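Local coordinates for protein diaminopimelate decarboxylase (PDB 2P3E) that probably catalyses the last step of lysine biosynthesis, the pyridoxal-phosphate-dependent decarboxylation of meso-diaminopimelate to L-lysine, as a homodimer, at residues B[58-63]-B[276-281]; B[46-51]-B[79-84]; B[124-129]-B[238-243]; B[52-57]-B[257-262]. All coordinates share one frame; numbering follows the deposited sequence.

Contact 1: B[58-63]-B[276-281]; sequences ALICYA and IILEPG
Leu59 and Ile277 stand side by side on two neighbouring parallel strands, 59-63 and 276-278, and the backbone between them supplies a worked example of parallel pairing. Leu59 N gives its hydrogen to Ile276 O, and Leu59 O receives one from Leu278 N at 3.0 Å. Cys61 N then reaches Leu278 O at 2.8 Å. The pairing carries on beyond strand 276-278: Ala63 N still binds Pro280 O at 2.9 Å; here the donor stands above the carbonyl plane, 48° out of it, in a nearly straight N-H...O bond of 171°.

Ile277 can be followed outward. Its CB lies 4.0 Å from Leu59 O. At the branch, CG2 is anti to the backbone N (chi1 -57° for CG1), and it packs 3.7 Å from Cys61 SG. CG1 takes the other direction and touches Leu59 CB at 4.2 Å. The tip CD1 leaves this pair of strands for the neighbourhood of Tyr238 and Leu125. On the face that carries Ile60 and Leu278, CD1 of Ile60 rests against CB of Leu278, while its CG2 branch meets Pro280 CG at 3.8 Å, the two side chains crossing at about a right angle.

Glu279, Pro280 and Gly281 belong to the likely pyridoxal phosphate site, and Glu279 OE1 is hydrogen-bonded to His202 NE2. The first strand of the barrel thus pairs with the last, the ring closure typical of the cofactor-binding alpha/beta (TIM) barrel of class-II decarboxylases.

Contact 2: B[46-51]-B[79-84]; sequences ERFEAY and LGAGAD
One water is shared by Glu49 OE2 and Leu79 O, donating to both: 2.6 Å from the water to Glu49 OE2 and 2.8 Å to Leu79 O. It thereby ties a helix side chain to a carbonyl in the turn that follows another helix. Beside this bridge Phe48 makes most of the contact. Its chi1 (179°) sets CG anti to the backbone N, and the ring beyond it lies against Leu79 and Ala81. CE2 comes within 3.7 Å of Leu79 CB, CE1 approaches Ala81 CB at 3.4 Å, and CZ lies 3.5 Å from Ala81 N. Glu49 OE2 sits in the ring plane, at the edge. The turn the ring packs on is a Schellman motif: Gly80, with its positive phi of 99°, follows helix 70-78 and leads into strand 82-85, completing the beta-alpha-beta crossover that starts at strand 59-63. Helix 41-54 thus lies over the point where that crossover returns to the sheet. An alanine at Phe48 would probably open a gap between helix and turn, leaving the methyl of Ala81 and CB of Leu79 without the ring they pack against. The Phe48 side chain also touches Ile60, on the neighbouring strand, and Leu76, on helix 70-78.

Contact 3: B[124-129]-B[238-243]; sequences ILMFNV and YLDIGG
In the interior of the cofactor-binding barrel, Leu125, Met126 and Asn128 meet Tyr238 and Asp240 by side chains alone, across strands that are not neighbours. The axes of strands 126-129 and 238-240 approach no closer than 10.4 Å. At one end Leu125, just before its strand, places CG over one face of the Tyr238 ring and its CD1 3.4 Å from Tyr238 OH. Met126 runs antiparallel to the same tyrosine side chain, with SD 5.2 Å from the ring centroid in an oblique Met-aromatic contact. Its chain bends at chi3 (83°), and CE ends 3.8 Å from Asp240 CB.

Further along, the contact becomes polar. Asn128 ND2 makes a weak hydrogen bond of 3.4 Å to Asp240 OD2, the amide and carboxylate planes being 70° apart. The other oxygen, Asp240 OD1, accepts from Gly242 N at 3.2 Å, an Asx turn that ties the carboxylate to the backbone two residues on. Asp240 OD2 also lies close to Glu279 OE2, from the probable cofactor site. The polar end lies toward the C-terminal ends of the strands, where the active site of a TIM barrel gathers.

Contact 4: B[52-57]-B[257-262]; sequences RKAFPD and APQDLA
This is helix-end packing on the outside of the barrel: Ala54 and Phe55, where helix 41-54 gives out, rest on the N-terminal part of helix 258-269. Small side chains let the backbones come close, with the CA atoms of Ala54 and Gln259 only 4.8 Å apart. Ala54 CB lies 3.8 Å from Pro258 CB, and Ala54 O lies 3.4 Å from Ala262 CB. The chi1 of Phe55 (-63°) puts CG beside its own backbone N; the ring tip beyond it lies against Leu261 and Ala262. Ala262 CB sits over one face, offset toward the rim, in a CH-pi contact 4.0 Å from the Phe55 centroid. CZ of Phe55 also meets Leu261 CD2 at 3.9 Å, while Leu278 of the barrel wall touches the ring as well. An alanine at Phe55 would probably open a gap here, with the Ala262 methyl and the Leu261 side chain losing their aromatic partner.

At the start of helix 258-269, Asp260 OD2 accepts from the backbone N of Ala257, the N-cap residue, at 2.7 Å. The polar link between the segments is a water, which donates to Ala54 O and accepts from Gln259 NE2; that amide nitrogen also binds Asp263 OD1. Apolar fit therefore carries the contact, and the water supplies a partner to a carbonyl at the helix end.

All four contacts belong to the cofactor-binding barrel. Contact 1 joins its first and last strands, and contacts 2 and 3 reach the same sheet, their centres about 7 and 9 Å from that of contact 1. Contact 3 spans strands 126-129 and 238-240, both of which come after 58-63 and before 276-281 in the chain. Contacts 2 and 4 lie about 11 Å apart, centre to centre, and share helix 41-54, which strand 59-63 follows in the chain; helix 258-269 likewise precedes strand 275-278. The segments of contacts 1, 2 and 4 alternate along the chain, so barrel closure and outer helix packing are interwoven in sequence, with contact 1 holding residues of the probable pyridoxal phosphate site.

Contact 1: B[58-63]-B[276-281]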
loop_
_atom_site.group_PDB
_atom_site.type_symbol
_atom_site.label_atom_id
_atom_site.label_comp_id
_atom_site.label_asym_id
_atom_site.label_seq_id
_atom_site.Cartn_x
_atom_site.Cartn_y
_atom_site.Cartn_z
ATOM N N ALA B 58 6.034 -34.121 6.113
ATOM C CA ALA B 58 5.075 -33.005 6.127
ATOM C C ALA B 58 4.782 -32.418 4.744
ATOM O O ALA B 58 5.634 -32.425 3.864
ATOM C CB ALA B 58 5.564 -31.882 7.057
ATOM N N LEU B 59 3.581 -31.868 4.588
ATOM C CA LEU B 59 3.267 -31.031 3.440
ATOM C C LEU B 59 3.718 -29.607 3.755
ATOM O O LEU B 59 3.255 -29.003 4.727
ATOM C CB LEU B 59 1.770 -31.030 3.144
ATOM C CG LEU B 59 1.291 -30.027 2.068
ATOM C CD1 LEU B 59 1.897 -30.379 0.704
ATOM C CD2 LEU B 59 -0.220 -30.006 2.001
ATOM N N ILE B 60 4.612 -29.077 2.929
ATOM C CA ILE B 60 5.106 -27.719 3.100
ATOM C C ILE B 60 4.336 -26.780 2.158
ATOM O O ILE B 60 4.566 -26.771 0.956
ATOM C CB ILE B 60 6.631 -27.628 2.880
ATOM C CG1 ILE B 60 7.366 -28.706 3.695
ATOM C CG2 ILE B 60 7.157 -26.191 3.209
ATOM C CD1 ILE B 60 7.107 -28.667 5.228
ATOM N N CYS B 61 3.405 -26.016 2.720
ATOM C CA CYS B 61 2.571 -25.104 1.930
ATOM C C CYS B 61 3.154 -23.704 1.934
ATOM O O CYS B 61 3.157 -23.043 2.978
ATOM C CB CYS B 61 1.164 -25.056 2.506
ATOM S SG CYS B 61 0.143 -26.507 2.174
ATOM N N TYR B 62 3.628 -23.232 0.787
ATOM C CA TYR B 62 4.150 -21.860 0.698
ATOM C C TYR B 62 3.035 -20.829 0.950
ATOM O O TYR B 62 1.973 -20.907 0.343
ATOM C CB TYR B 62 4.842 -21.621 -0.652
ATOM C CG TYR B 62 5.121 -20.167 -0.897
ATOM C CD1 TYR B 62 5.954 -19.438 -0.026
ATOM C CD2 TYR B 62 4.523 -19.499 -1.969
ATOM C CE1 TYR B 62 6.197 -18.072 -0.242
ATOM C CE2 TYR B 62 4.747 -18.140 -2.176
ATOM C CZ TYR B 62 5.588 -17.445 -1.310
ATOM O OH TYR B 62 5.807 -16.109 -1.524
ATOM N N ALA B 63 3.260 -19.899 1.879
ATOM C CA ALA B 63 2.281 -18.839 2.162
ATOM C C ALA B 63 2.383 -17.765 1.081
ATOM O O ALA B 63 3.247 -16.876 1.123
ATOM C CB ALA B 63 2.513 -18.226 3.558
ATOM N N ILE B 276 1.284 -33.703 8.987
ATOM C CA ILE B 276 1.568 -32.360 9.474
ATOM C C ILE B 276 1.659 -31.438 8.257
ATOM O O ILE B 276 2.173 -31.831 7.214
ATOM C CB ILE B 276 2.878 -32.317 10.297
ATOM C CG1 ILE B 276 2.869 -33.382 11.429
ATOM C CG2 ILE B 276 3.160 -30.877 10.836
ATOM C CD1 ILE B 276 1.625 -33.349 12.353
ATOM N N ILE B 277 1.103 -30.239 8.391
ATOM C CA ILE B 277 1.195 -29.215 7.353
ATOM C C ILE B 277 1.857 -27.991 7.983
ATOM O O ILE B 277 1.500 -27.597 9.091
ATOM C CB ILE B 277 -0.191 -28.840 6.781
ATOM C CG1 ILE B 277 -0.911 -30.088 6.230
ATOM C CG2 ILE B 277 -0.049 -27.755 5.659
ATOM C CD1 ILE B 277 -2.330 -29.823 5.680
ATOM N N LEU B 278 2.852 -27.435 7.290
ATOM C CA LEU B 278 3.481 -26.167 7.677
ATOM C C LEU B 278 3.221 -25.140 6.582
ATOM O O LEU B 278 3.111 -25.505 5.409
ATOM C CB LEU B 278 4.997 -26.318 7.863
ATOM C CG LEU B 278 5.564 -27.260 8.935
ATOM C CD1 LEU B 278 7.069 -27.054 9.022
ATOM C CD2 LEU B 278 4.984 -26.914 10.235
ATOM N N GLU B 279 3.158 -23.864 6.962
ATOM C CA GLU B 279 2.830 -22.777 6.026
ATOM C C GLU B 279 3.867 -21.631 5.972
ATOM O O GLU B 279 3.504 -20.470 6.162
ATOM C CB GLU B 279 1.456 -22.202 6.372
ATOM C CG GLU B 279 0.354 -23.260 6.453
ATOM C CD GLU B 279 -0.961 -22.705 6.961
ATOM O OE1 GLU B 279 -0.953 -21.821 7.854
ATOM O OE2 GLU B 279 -2.005 -23.176 6.482
ATOM N N PRO B 280 5.146 -21.936 5.662
ATOM C CA PRO B 280 6.120 -20.845 5.736
ATOM C C PRO B 280 5.960 -19.847 4.576
ATOM O O PRO B 280 5.736 -20.268 3.434
ATOM C CB PRO B 280 7.463 -21.572 5.611
ATOM C CG PRO B 280 7.153 -22.784 4.808
ATOM C CD PRO B 280 5.773 -23.203 5.228
ATOM N N GLY B 281 6.078 -18.552 4.876
ATOM C CA GLY B 281 6.131 -17.517 3.827
ATOM C C GLY B 281 7.433 -16.742 3.914
ATOM O O GLY B 281 8.353 -16.936 3.104
#

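Contact 2: B[46-51]-B[79-84]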
loop_
_atom_site.group_PDB
_atom_site.type_symbol
_atom_site.label_atom_id
_atom_site.label_comp_id
_atom_site.label_asym_id
_atom_site.label_seq_id
_atom_site.Cartn_x
_atom_site.Cartn_y
_atom_site.Cartn_z
ATOM N N GLU B 46 16.814 -23.575 -1.389
ATOM C CA GLU B 46 17.486 -24.107 -0.198
ATOM C C GLU B 46 16.704 -23.887 1.099
ATOM O O GLU B 46 16.732 -24.747 1.984
ATOM C CB GLU B 46 18.901 -23.545 -0.048
ATOM C CG GLU B 46 19.875 -24.148 -1.051
ATOM C CD GLU B 46 21.133 -23.326 -1.237
ATOM O OE1 GLU B 46 21.463 -22.497 -0.363
ATOM O OE2 GLU B 46 21.798 -23.526 -2.277
ATOM N N ARG B 47 16.018 -22.744 1.216
ATOM C CA ARG B 47 15.098 -22.544 2.353
ATOM C C ARG B 47 13.954 -23.553 2.340
ATOM O O ARG B 47 13.575 -24.084 3.397
ATOM C CB ARG B 47 14.521 -21.118 2.387
ATOM C CG ARG B 47 15.578 -20.024 2.493
ATOM C CD ARG B 47 16.373 -20.076 3.790
ATOM N NE ARG B 47 15.547 -19.571 4.885
ATOM C CZ ARG B 47 16.013 -19.068 6.025
ATOM N NH1 ARG B 47 17.333 -19.003 6.255
ATOM N NH2 ARG B 47 15.150 -18.633 6.941
ATOM N N PHE B 48 13.376 -23.782 1.161
ATOM C CA PHE B 48 12.313 -24.764 1.030
ATOM C C PHE B 48 12.812 -26.166 1.388
ATOM O O PHE B 48 12.122 -26.915 2.098
ATOM C CB PHE B 48 11.683 -24.783 -0.371
ATOM C CG PHE B 48 10.596 -25.820 -0.524
ATOM C CD1 PHE B 48 9.315 -25.576 -0.054
ATOM C CD2 PHE B 48 10.868 -27.058 -1.120
ATOM C CE1 PHE B 48 8.303 -26.543 -0.171
ATOM C CE2 PHE B 48 9.855 -28.028 -1.258
ATOM C CZ PHE B 48 8.580 -27.775 -0.769
ATOM N N GLU B 49 13.996 -26.508 0.868
ATOM C CA GLU B 49 14.581 -27.821 1.098
ATOM C C GLU B 49 14.947 -28.031 2.568
ATOM O O GLU B 49 14.906 -29.157 3.069
ATOM C CB GLU B 49 15.802 -28.056 0.187
ATOM C CG GLU B 49 15.470 -28.240 -1.304
ATOM C CD GLU B 49 14.440 -29.320 -1.571
ATOM O OE1 GLU B 49 14.458 -30.364 -0.878
ATOM O OE2 GLU B 49 13.610 -29.130 -2.486
ATOM N N ALA B 50 15.308 -26.957 3.251
ATOM C CA ALA B 50 15.535 -27.019 4.696
ATOM C C ALA B 50 14.292 -27.486 5.464
ATOM O O ALA B 50 14.404 -28.264 6.419
ATOM C CB ALA B 50 16.034 -25.695 5.230
ATOM N N TYR B 51 13.115 -27.007 5.050
ATOM C CA TYR B 51 11.846 -27.463 5.612
ATOM C C TYR B 51 11.590 -28.939 5.272
ATOM O O TYR B 51 11.197 -29.721 6.144
ATOM C CB TYR B 51 10.688 -26.586 5.103
ATOM C CG TYR B 51 10.475 -25.345 5.939
ATOM C CD1 TYR B 51 10.966 -24.108 5.524
ATOM C CD2 TYR B 51 9.784 -25.414 7.151
ATOM C CE1 TYR B 51 10.764 -22.952 6.305
ATOM C CE2 TYR B 51 9.577 -24.264 7.949
ATOM C CZ TYR B 51 10.069 -23.046 7.513
ATOM O OH TYR B 51 9.852 -21.938 8.283
ATOM N N LEU B 79 9.333 -27.880 -6.788
ATOM C CA LEU B 79 9.988 -28.602 -5.702
ATOM C C LEU B 79 9.047 -29.453 -4.849
ATOM O O LEU B 79 9.499 -30.163 -3.947
ATOM C CB LEU B 79 10.796 -27.654 -4.817
ATOM C CG LEU B 79 11.890 -26.851 -5.515
ATOM C CD1 LEU B 79 12.472 -25.804 -4.560
ATOM C CD2 LEU B 79 12.990 -27.752 -6.090
ATOM N N GLY B 80 7.753 -29.362 -5.129
ATOM C CA GLY B 80 6.727 -30.113 -4.408
ATOM C C GLY B 80 6.044 -29.274 -3.334
ATOM O O GLY B 80 5.380 -29.817 -2.460
ATOM N N ALA B 81 6.204 -27.953 -3.397
ATOM C CA ALA B 81 5.535 -27.071 -2.428
ATOM C C ALA B 81 4.048 -27.114 -2.636
ATOM O O ALA B 81 3.576 -27.228 -3.762
ATOM C CB ALA B 81 6.038 -25.636 -2.546
ATOM N N GLY B 82 3.310 -27.030 -1.533
ATOM C CA GLY B 82 1.904 -26.703 -1.585
ATOM C C GLY B 82 1.734 -25.191 -1.545
ATOM O O GLY B 82 2.713 -24.433 -1.640
ATOM N N ALA B 83 0.489 -24.758 -1.435
ATOM C CA ALA B 83 0.179 -23.338 -1.321
ATOM C C ALA B 83 -0.841 -23.096 -0.212
ATOM O O ALA B 83 -1.902 -23.734 -0.156
ATOM C CB ALA B 83 -0.294 -22.748 -2.665
ATOM N N ASP B 84 -0.472 -22.208 0.701
ATOM C CA ASP B 84 -1.379 -21.670 1.707
ATOM C C ASP B 84 -1.906 -20.361 1.130
ATOM O O ASP B 84 -1.148 -19.404 0.944
ATOM C CB ASP B 84 -0.610 -21.478 3.030
ATOM C CG ASP B 84 -1.275 -20.477 3.997
ATOM O OD1 ASP B 84 -2.501 -20.425 4.109
ATOM O OD2 ASP B 84 -0.532 -19.714 4.653
HETATM O O HOH W 1 12.103 -31.019 -3.480
#

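Contact 3: B[124-129]-B[238-243]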
loop_
_atom_site.group_PDB
_atom_site.type_symbol
_atom_site.label_atom_id
_atom_site.label_comp_id
_atom_site.label_asym_id
_atom_site.label_seq_id
_atom_site.Cartn_x
_atom_site.Cartn_y
_atom_site.Cartn_z
ATOM N N ILE B 124 -9.952 -28.247 -3.187
ATOM C CA ILE B 124 -8.703 -27.969 -2.457
ATOM C C ILE B 124 -8.608 -28.926 -1.263
ATOM O O ILE B 124 -9.621 -29.523 -0.877
ATOM C CB ILE B 124 -8.592 -26.486 -2.008
ATOM C CG1 ILE B 124 -9.731 -26.120 -1.047
ATOM C CG2 ILE B 124 -8.541 -25.555 -3.233
ATOM C CD1 ILE B 124 -9.466 -24.869 -0.224
ATOM N N LEU B 125 -7.410 -29.075 -0.698
ATOM C CA LEU B 125 -7.167 -30.030 0.385
ATOM C C LEU B 125 -8.056 -29.742 1.597
ATOM O O LEU B 125 -8.729 -30.645 2.123
ATOM C CB LEU B 125 -5.681 -30.041 0.777
ATOM C CG LEU B 125 -5.239 -31.048 1.844
ATOM C CD1 LEU B 125 -5.518 -32.522 1.416
ATOM C CD2 LEU B 125 -3.762 -30.862 2.163
ATOM N N MET B 126 -8.091 -28.473 2.001
ATOM C CA MET B 126 -8.712 -28.103 3.247
ATOM C C MET B 126 -8.992 -26.601 3.332
ATOM O O MET B 126 -8.134 -25.788 2.990
ATOM C CB MET B 126 -7.757 -28.508 4.369
ATOM C CG MET B 126 -8.283 -28.451 5.768
ATOM S SD MET B 126 -7.162 -29.409 6.794
ATOM C CE MET B 126 -5.821 -28.270 7.183
ATOM N N PHE B 127 -10.195 -26.261 3.797
ATOM C CA PHE B 127 -10.526 -24.911 4.258
ATOM C C PHE B 127 -10.209 -24.772 5.752
ATOM O O PHE B 127 -10.706 -25.557 6.591
ATOM C CB PHE B 127 -12.010 -24.616 4.049
ATOM C CG PHE B 127 -12.415 -24.515 2.611
ATOM C CD1 PHE B 127 -12.428 -23.282 1.962
ATOM C CD2 PHE B 127 -12.755 -25.664 1.890
ATOM C CE1 PHE B 127 -12.797 -23.197 0.610
ATOM C CE2 PHE B 127 -13.128 -25.589 0.541
ATOM C CZ PHE B 127 -13.154 -24.357 -0.092
ATOM N N ASN B 128 -9.372 -23.794 6.086
ATOM C CA ASN B 128 -9.143 -23.424 7.481
ATOM C C ASN B 128 -10.142 -22.353 7.879
ATOM O O ASN B 128 -10.003 -21.169 7.533
ATOM C CB ASN B 128 -7.683 -22.996 7.722
ATOM C CG ASN B 128 -6.715 -24.142 7.520
ATOM O OD1 ASN B 128 -7.002 -25.285 7.901
ATOM N ND2 ASN B 128 -5.565 -23.854 6.929
ATOM N N VAL B 129 -11.162 -22.802 8.611
ATOM C CA VAL B 129 -12.358 -22.043 8.843
ATOM C C VAL B 129 -12.197 -21.084 10.016
ATOM O O VAL B 129 -11.684 -21.447 11.089
ATOM C CB VAL B 129 -13.608 -22.975 9.006
ATOM C CG1 VAL B 129 -14.819 -22.183 9.372
ATOM C CG2 VAL B 129 -13.893 -23.728 7.695
ATOM N N TYR B 238 -5.264 -34.257 9.161
ATOM C CA TYR B 238 -4.247 -33.184 9.034
ATOM C C TYR B 238 -4.145 -32.280 10.261
ATOM O O TYR B 238 -5.147 -31.879 10.839
ATOM C CB TYR B 238 -4.498 -32.300 7.797
ATOM C CG TYR B 238 -4.723 -33.118 6.553
ATOM C CD1 TYR B 238 -3.649 -33.710 5.872
ATOM C CD2 TYR B 238 -6.002 -33.322 6.074
ATOM C CE1 TYR B 238 -3.862 -34.497 4.727
ATOM C CE2 TYR B 238 -6.227 -34.092 4.937
ATOM C CZ TYR B 238 -5.156 -34.686 4.286
ATOM O OH TYR B 238 -5.416 -35.457 3.169
ATOM N N LEU B 239 -2.916 -31.976 10.634
ATOM C CA LEU B 239 -2.631 -30.977 11.649
ATOM C C LEU B 239 -1.763 -29.927 10.990
ATOM O O LEU B 239 -0.581 -30.151 10.722
ATOM C CB LEU B 239 -1.906 -31.582 12.846
ATOM C CG LEU B 239 -2.680 -32.634 13.649
ATOM C CD1 LEU B 239 -1.818 -33.117 14.817
ATOM C CD2 LEU B 239 -4.039 -32.106 14.135
ATOM N N ASP B 240 -2.388 -28.796 10.699
ATOM C CA ASP B 240 -1.731 -27.679 10.047
ATOM C C ASP B 240 -1.275 -26.708 11.150
ATOM O O ASP B 240 -2.092 -26.009 11.747
ATOM C CB ASP B 240 -2.723 -27.023 9.061
ATOM C CG ASP B 240 -2.103 -25.902 8.246
ATOM O OD1 ASP B 240 -1.073 -25.332 8.663
ATOM O OD2 ASP B 240 -2.682 -25.582 7.186
ATOM N N ILE B 241 0.033 -26.666 11.402
ATOM C CA ILE B 241 0.549 -25.917 12.536
ATOM C C ILE B 241 1.059 -24.524 12.144
ATOM O O ILE B 241 1.682 -23.837 12.944
ATOM C CB ILE B 241 1.573 -26.735 13.355
ATOM C CG1 ILE B 241 2.757 -27.173 12.485
ATOM C CG2 ILE B 241 0.893 -27.978 13.931
ATOM C CD1 ILE B 241 3.950 -27.733 13.296
ATOM N N GLY B 242 0.779 -24.118 10.913
ATOM C CA GLY B 242 0.972 -22.727 10.510
ATOM C C GLY B 242 2.377 -22.380 10.082
ATOM O O GLY B 242 3.235 -23.264 9.874
ATOM N N GLY B 243 2.613 -21.075 9.937
ATOM C CA GLY B 243 3.938 -20.592 9.586
ATOM C C GLY B 243 4.453 -19.741 10.726
ATOM O O GLY B 243 4.201 -20.043 11.898
#

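Contact 4: B[52-57]-B[257-262]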
loop_
_atom_site.group_PDB
_atom_site.type_symbol
_atom_site.label_atom_id
_atom_site.label_comp_id
_atom_site.label_asym_id
_atom_site.label_seq_id
_atom_site.Cartn_x
_atom_site.Cartn_y
_atom_site.Cartn_z
ATOM N N ARG B 52 11.822 -29.316 4.013
ATOM C CA ARG B 52 11.629 -30.697 3.573
ATOM C C ARG B 52 12.515 -31.679 4.353
ATOM O O ARG B 52 12.051 -32.742 4.754
ATOM C CB ARG B 52 11.907 -30.849 2.078
ATOM C CG ARG B 52 10.971 -30.082 1.173
ATOM C CD ARG B 52 9.629 -30.792 0.998
ATOM C CZ ARG B 52 6.239 -31.349 0.563
ATOM N NH1 ARG B 52 5.672 -32.564 0.583
ATOM N NH2 ARG B 52 5.501 -30.259 0.376
ATOM N N LYS B 53 13.779 -31.315 4.539
ATOM C CA LYS B 53 14.738 -32.128 5.265
ATOM C C LYS B 53 14.356 -32.210 6.752
ATOM O O LYS B 53 14.350 -33.299 7.333
ATOM C CB LYS B 53 16.153 -31.573 5.084
ATOM C CG LYS B 53 17.219 -32.289 5.873
ATOM C CD LYS B 53 18.612 -31.744 5.550
ATOM C CE LYS B 53 19.672 -32.306 6.498
ATOM N NZ LYS B 53 21.027 -31.939 5.989
ATOM N N ALA B 54 14.013 -31.068 7.345
ATOM C CA ALA B 54 13.569 -31.022 8.751
ATOM C C ALA B 54 12.265 -31.764 9.037
ATOM O O ALA B 54 12.133 -32.373 10.096
ATOM C CB ALA B 54 13.491 -29.566 9.261
ATOM N N PHE B 55 11.312 -31.703 8.101
ATOM C CA PHE B 55 9.990 -32.344 8.209
ATOM C C PHE B 55 9.701 -33.195 6.957
ATOM O O PHE B 55 8.846 -32.838 6.129
ATOM C CB PHE B 55 8.867 -31.304 8.390
ATOM C CG PHE B 55 8.970 -30.484 9.653
ATOM C CD1 PHE B 55 8.285 -30.861 10.805
ATOM C CD2 PHE B 55 9.742 -29.329 9.690
ATOM C CE1 PHE B 55 8.379 -30.097 11.967
ATOM C CE2 PHE B 55 9.834 -28.553 10.859
ATOM C CZ PHE B 55 9.147 -28.939 11.989
ATOM N N PRO B 56 10.415 -34.335 6.807
ATOM C CA PRO B 56 10.320 -35.141 5.582
ATOM C C PRO B 56 8.959 -35.753 5.262
ATOM O O PRO B 56 8.717 -36.123 4.119
ATOM C CB PRO B 56 11.394 -36.231 5.799
ATOM C CG PRO B 56 11.489 -36.377 7.280
ATOM C CD PRO B 56 11.367 -34.927 7.771
ATOM N N ASP B 57 8.069 -35.855 6.248
ATOM C CA ASP B 57 6.758 -36.453 6.026
ATOM C C ASP B 57 5.650 -35.391 5.963
ATOM O O ASP B 57 4.478 -35.717 5.747
ATOM C CB ASP B 57 6.469 -37.484 7.134
ATOM C CG ASP B 57 7.580 -38.536 7.258
ATOM O OD1 ASP B 57 8.009 -39.076 6.219
ATOM O OD2 ASP B 57 8.030 -38.813 8.391
ATOM N N ALA B 257 16.233 -22.143 12.643
ATOM C CA ALA B 257 16.191 -22.971 11.437
ATOM C C ALA B 257 14.972 -23.886 11.492
ATOM O O ALA B 257 14.464 -24.170 12.584
ATOM C CB ALA B 257 17.464 -23.799 11.315
ATOM N N PRO B 258 14.481 -24.341 10.325
ATOM C CA PRO B 258 13.442 -25.365 10.374
ATOM C C PRO B 258 13.819 -26.563 11.255
ATOM O O PRO B 258 12.977 -27.071 11.984
ATOM C CB PRO B 258 13.296 -25.778 8.906
ATOM C CG PRO B 258 13.633 -24.520 8.150
ATOM C CD PRO B 258 14.763 -23.907 8.939
ATOM N N GLN B 259 15.077 -26.997 11.192
ATOM C CA GLN B 259 15.528 -28.108 12.047
ATOM C C GLN B 259 15.365 -27.838 13.545
ATOM O O GLN B 259 15.106 -28.785 14.312
ATOM C CB GLN B 259 16.980 -28.530 11.742
ATOM C CG GLN B 259 17.347 -29.885 12.387
ATOM C CD GLN B 259 16.447 -31.031 11.919
ATOM O OE1 GLN B 259 16.302 -31.287 10.714
ATOM N NE2 GLN B 259 15.844 -31.729 12.867
ATOM N N ASP B 260 15.532 -26.582 13.966
ATOM C CA ASP B 260 15.266 -26.207 15.367
ATOM C C ASP B 260 13.801 -26.422 15.770
ATOM O O ASP B 260 13.521 -26.848 16.901
ATOM C CB ASP B 260 15.674 -24.758 15.672
ATOM C CG ASP B 260 17.120 -24.481 15.342
ATOM O OD1 ASP B 260 17.956 -25.354 15.638
ATOM O OD2 ASP B 260 17.419 -23.399 14.777
ATOM N N LEU B 261 12.878 -26.107 14.857
ATOM C CA LEU B 261 11.455 -26.334 15.101
ATOM C C LEU B 261 11.151 -27.817 15.134
ATOM O O LEU B 261 10.401 -28.271 15.996
ATOM C CB LEU B 261 10.587 -25.629 14.052
ATOM C CG LEU B 261 9.070 -25.721 14.257
ATOM C CD1 LEU B 261 8.597 -24.974 15.517
ATOM C CD2 LEU B 261 8.313 -25.232 12.995
ATOM N N ALA B 262 11.752 -28.579 14.215
ATOM C CA ALA B 262 11.542 -30.023 14.186
ATOM C C ALA B 262 12.015 -30.672 15.494
ATOM O O ALA B 262 11.337 -31.551 16.026
ATOM C CB ALA B 262 12.238 -30.656 12.976
HETATM O O HOH W 2 13.813 -33.844 11.666
#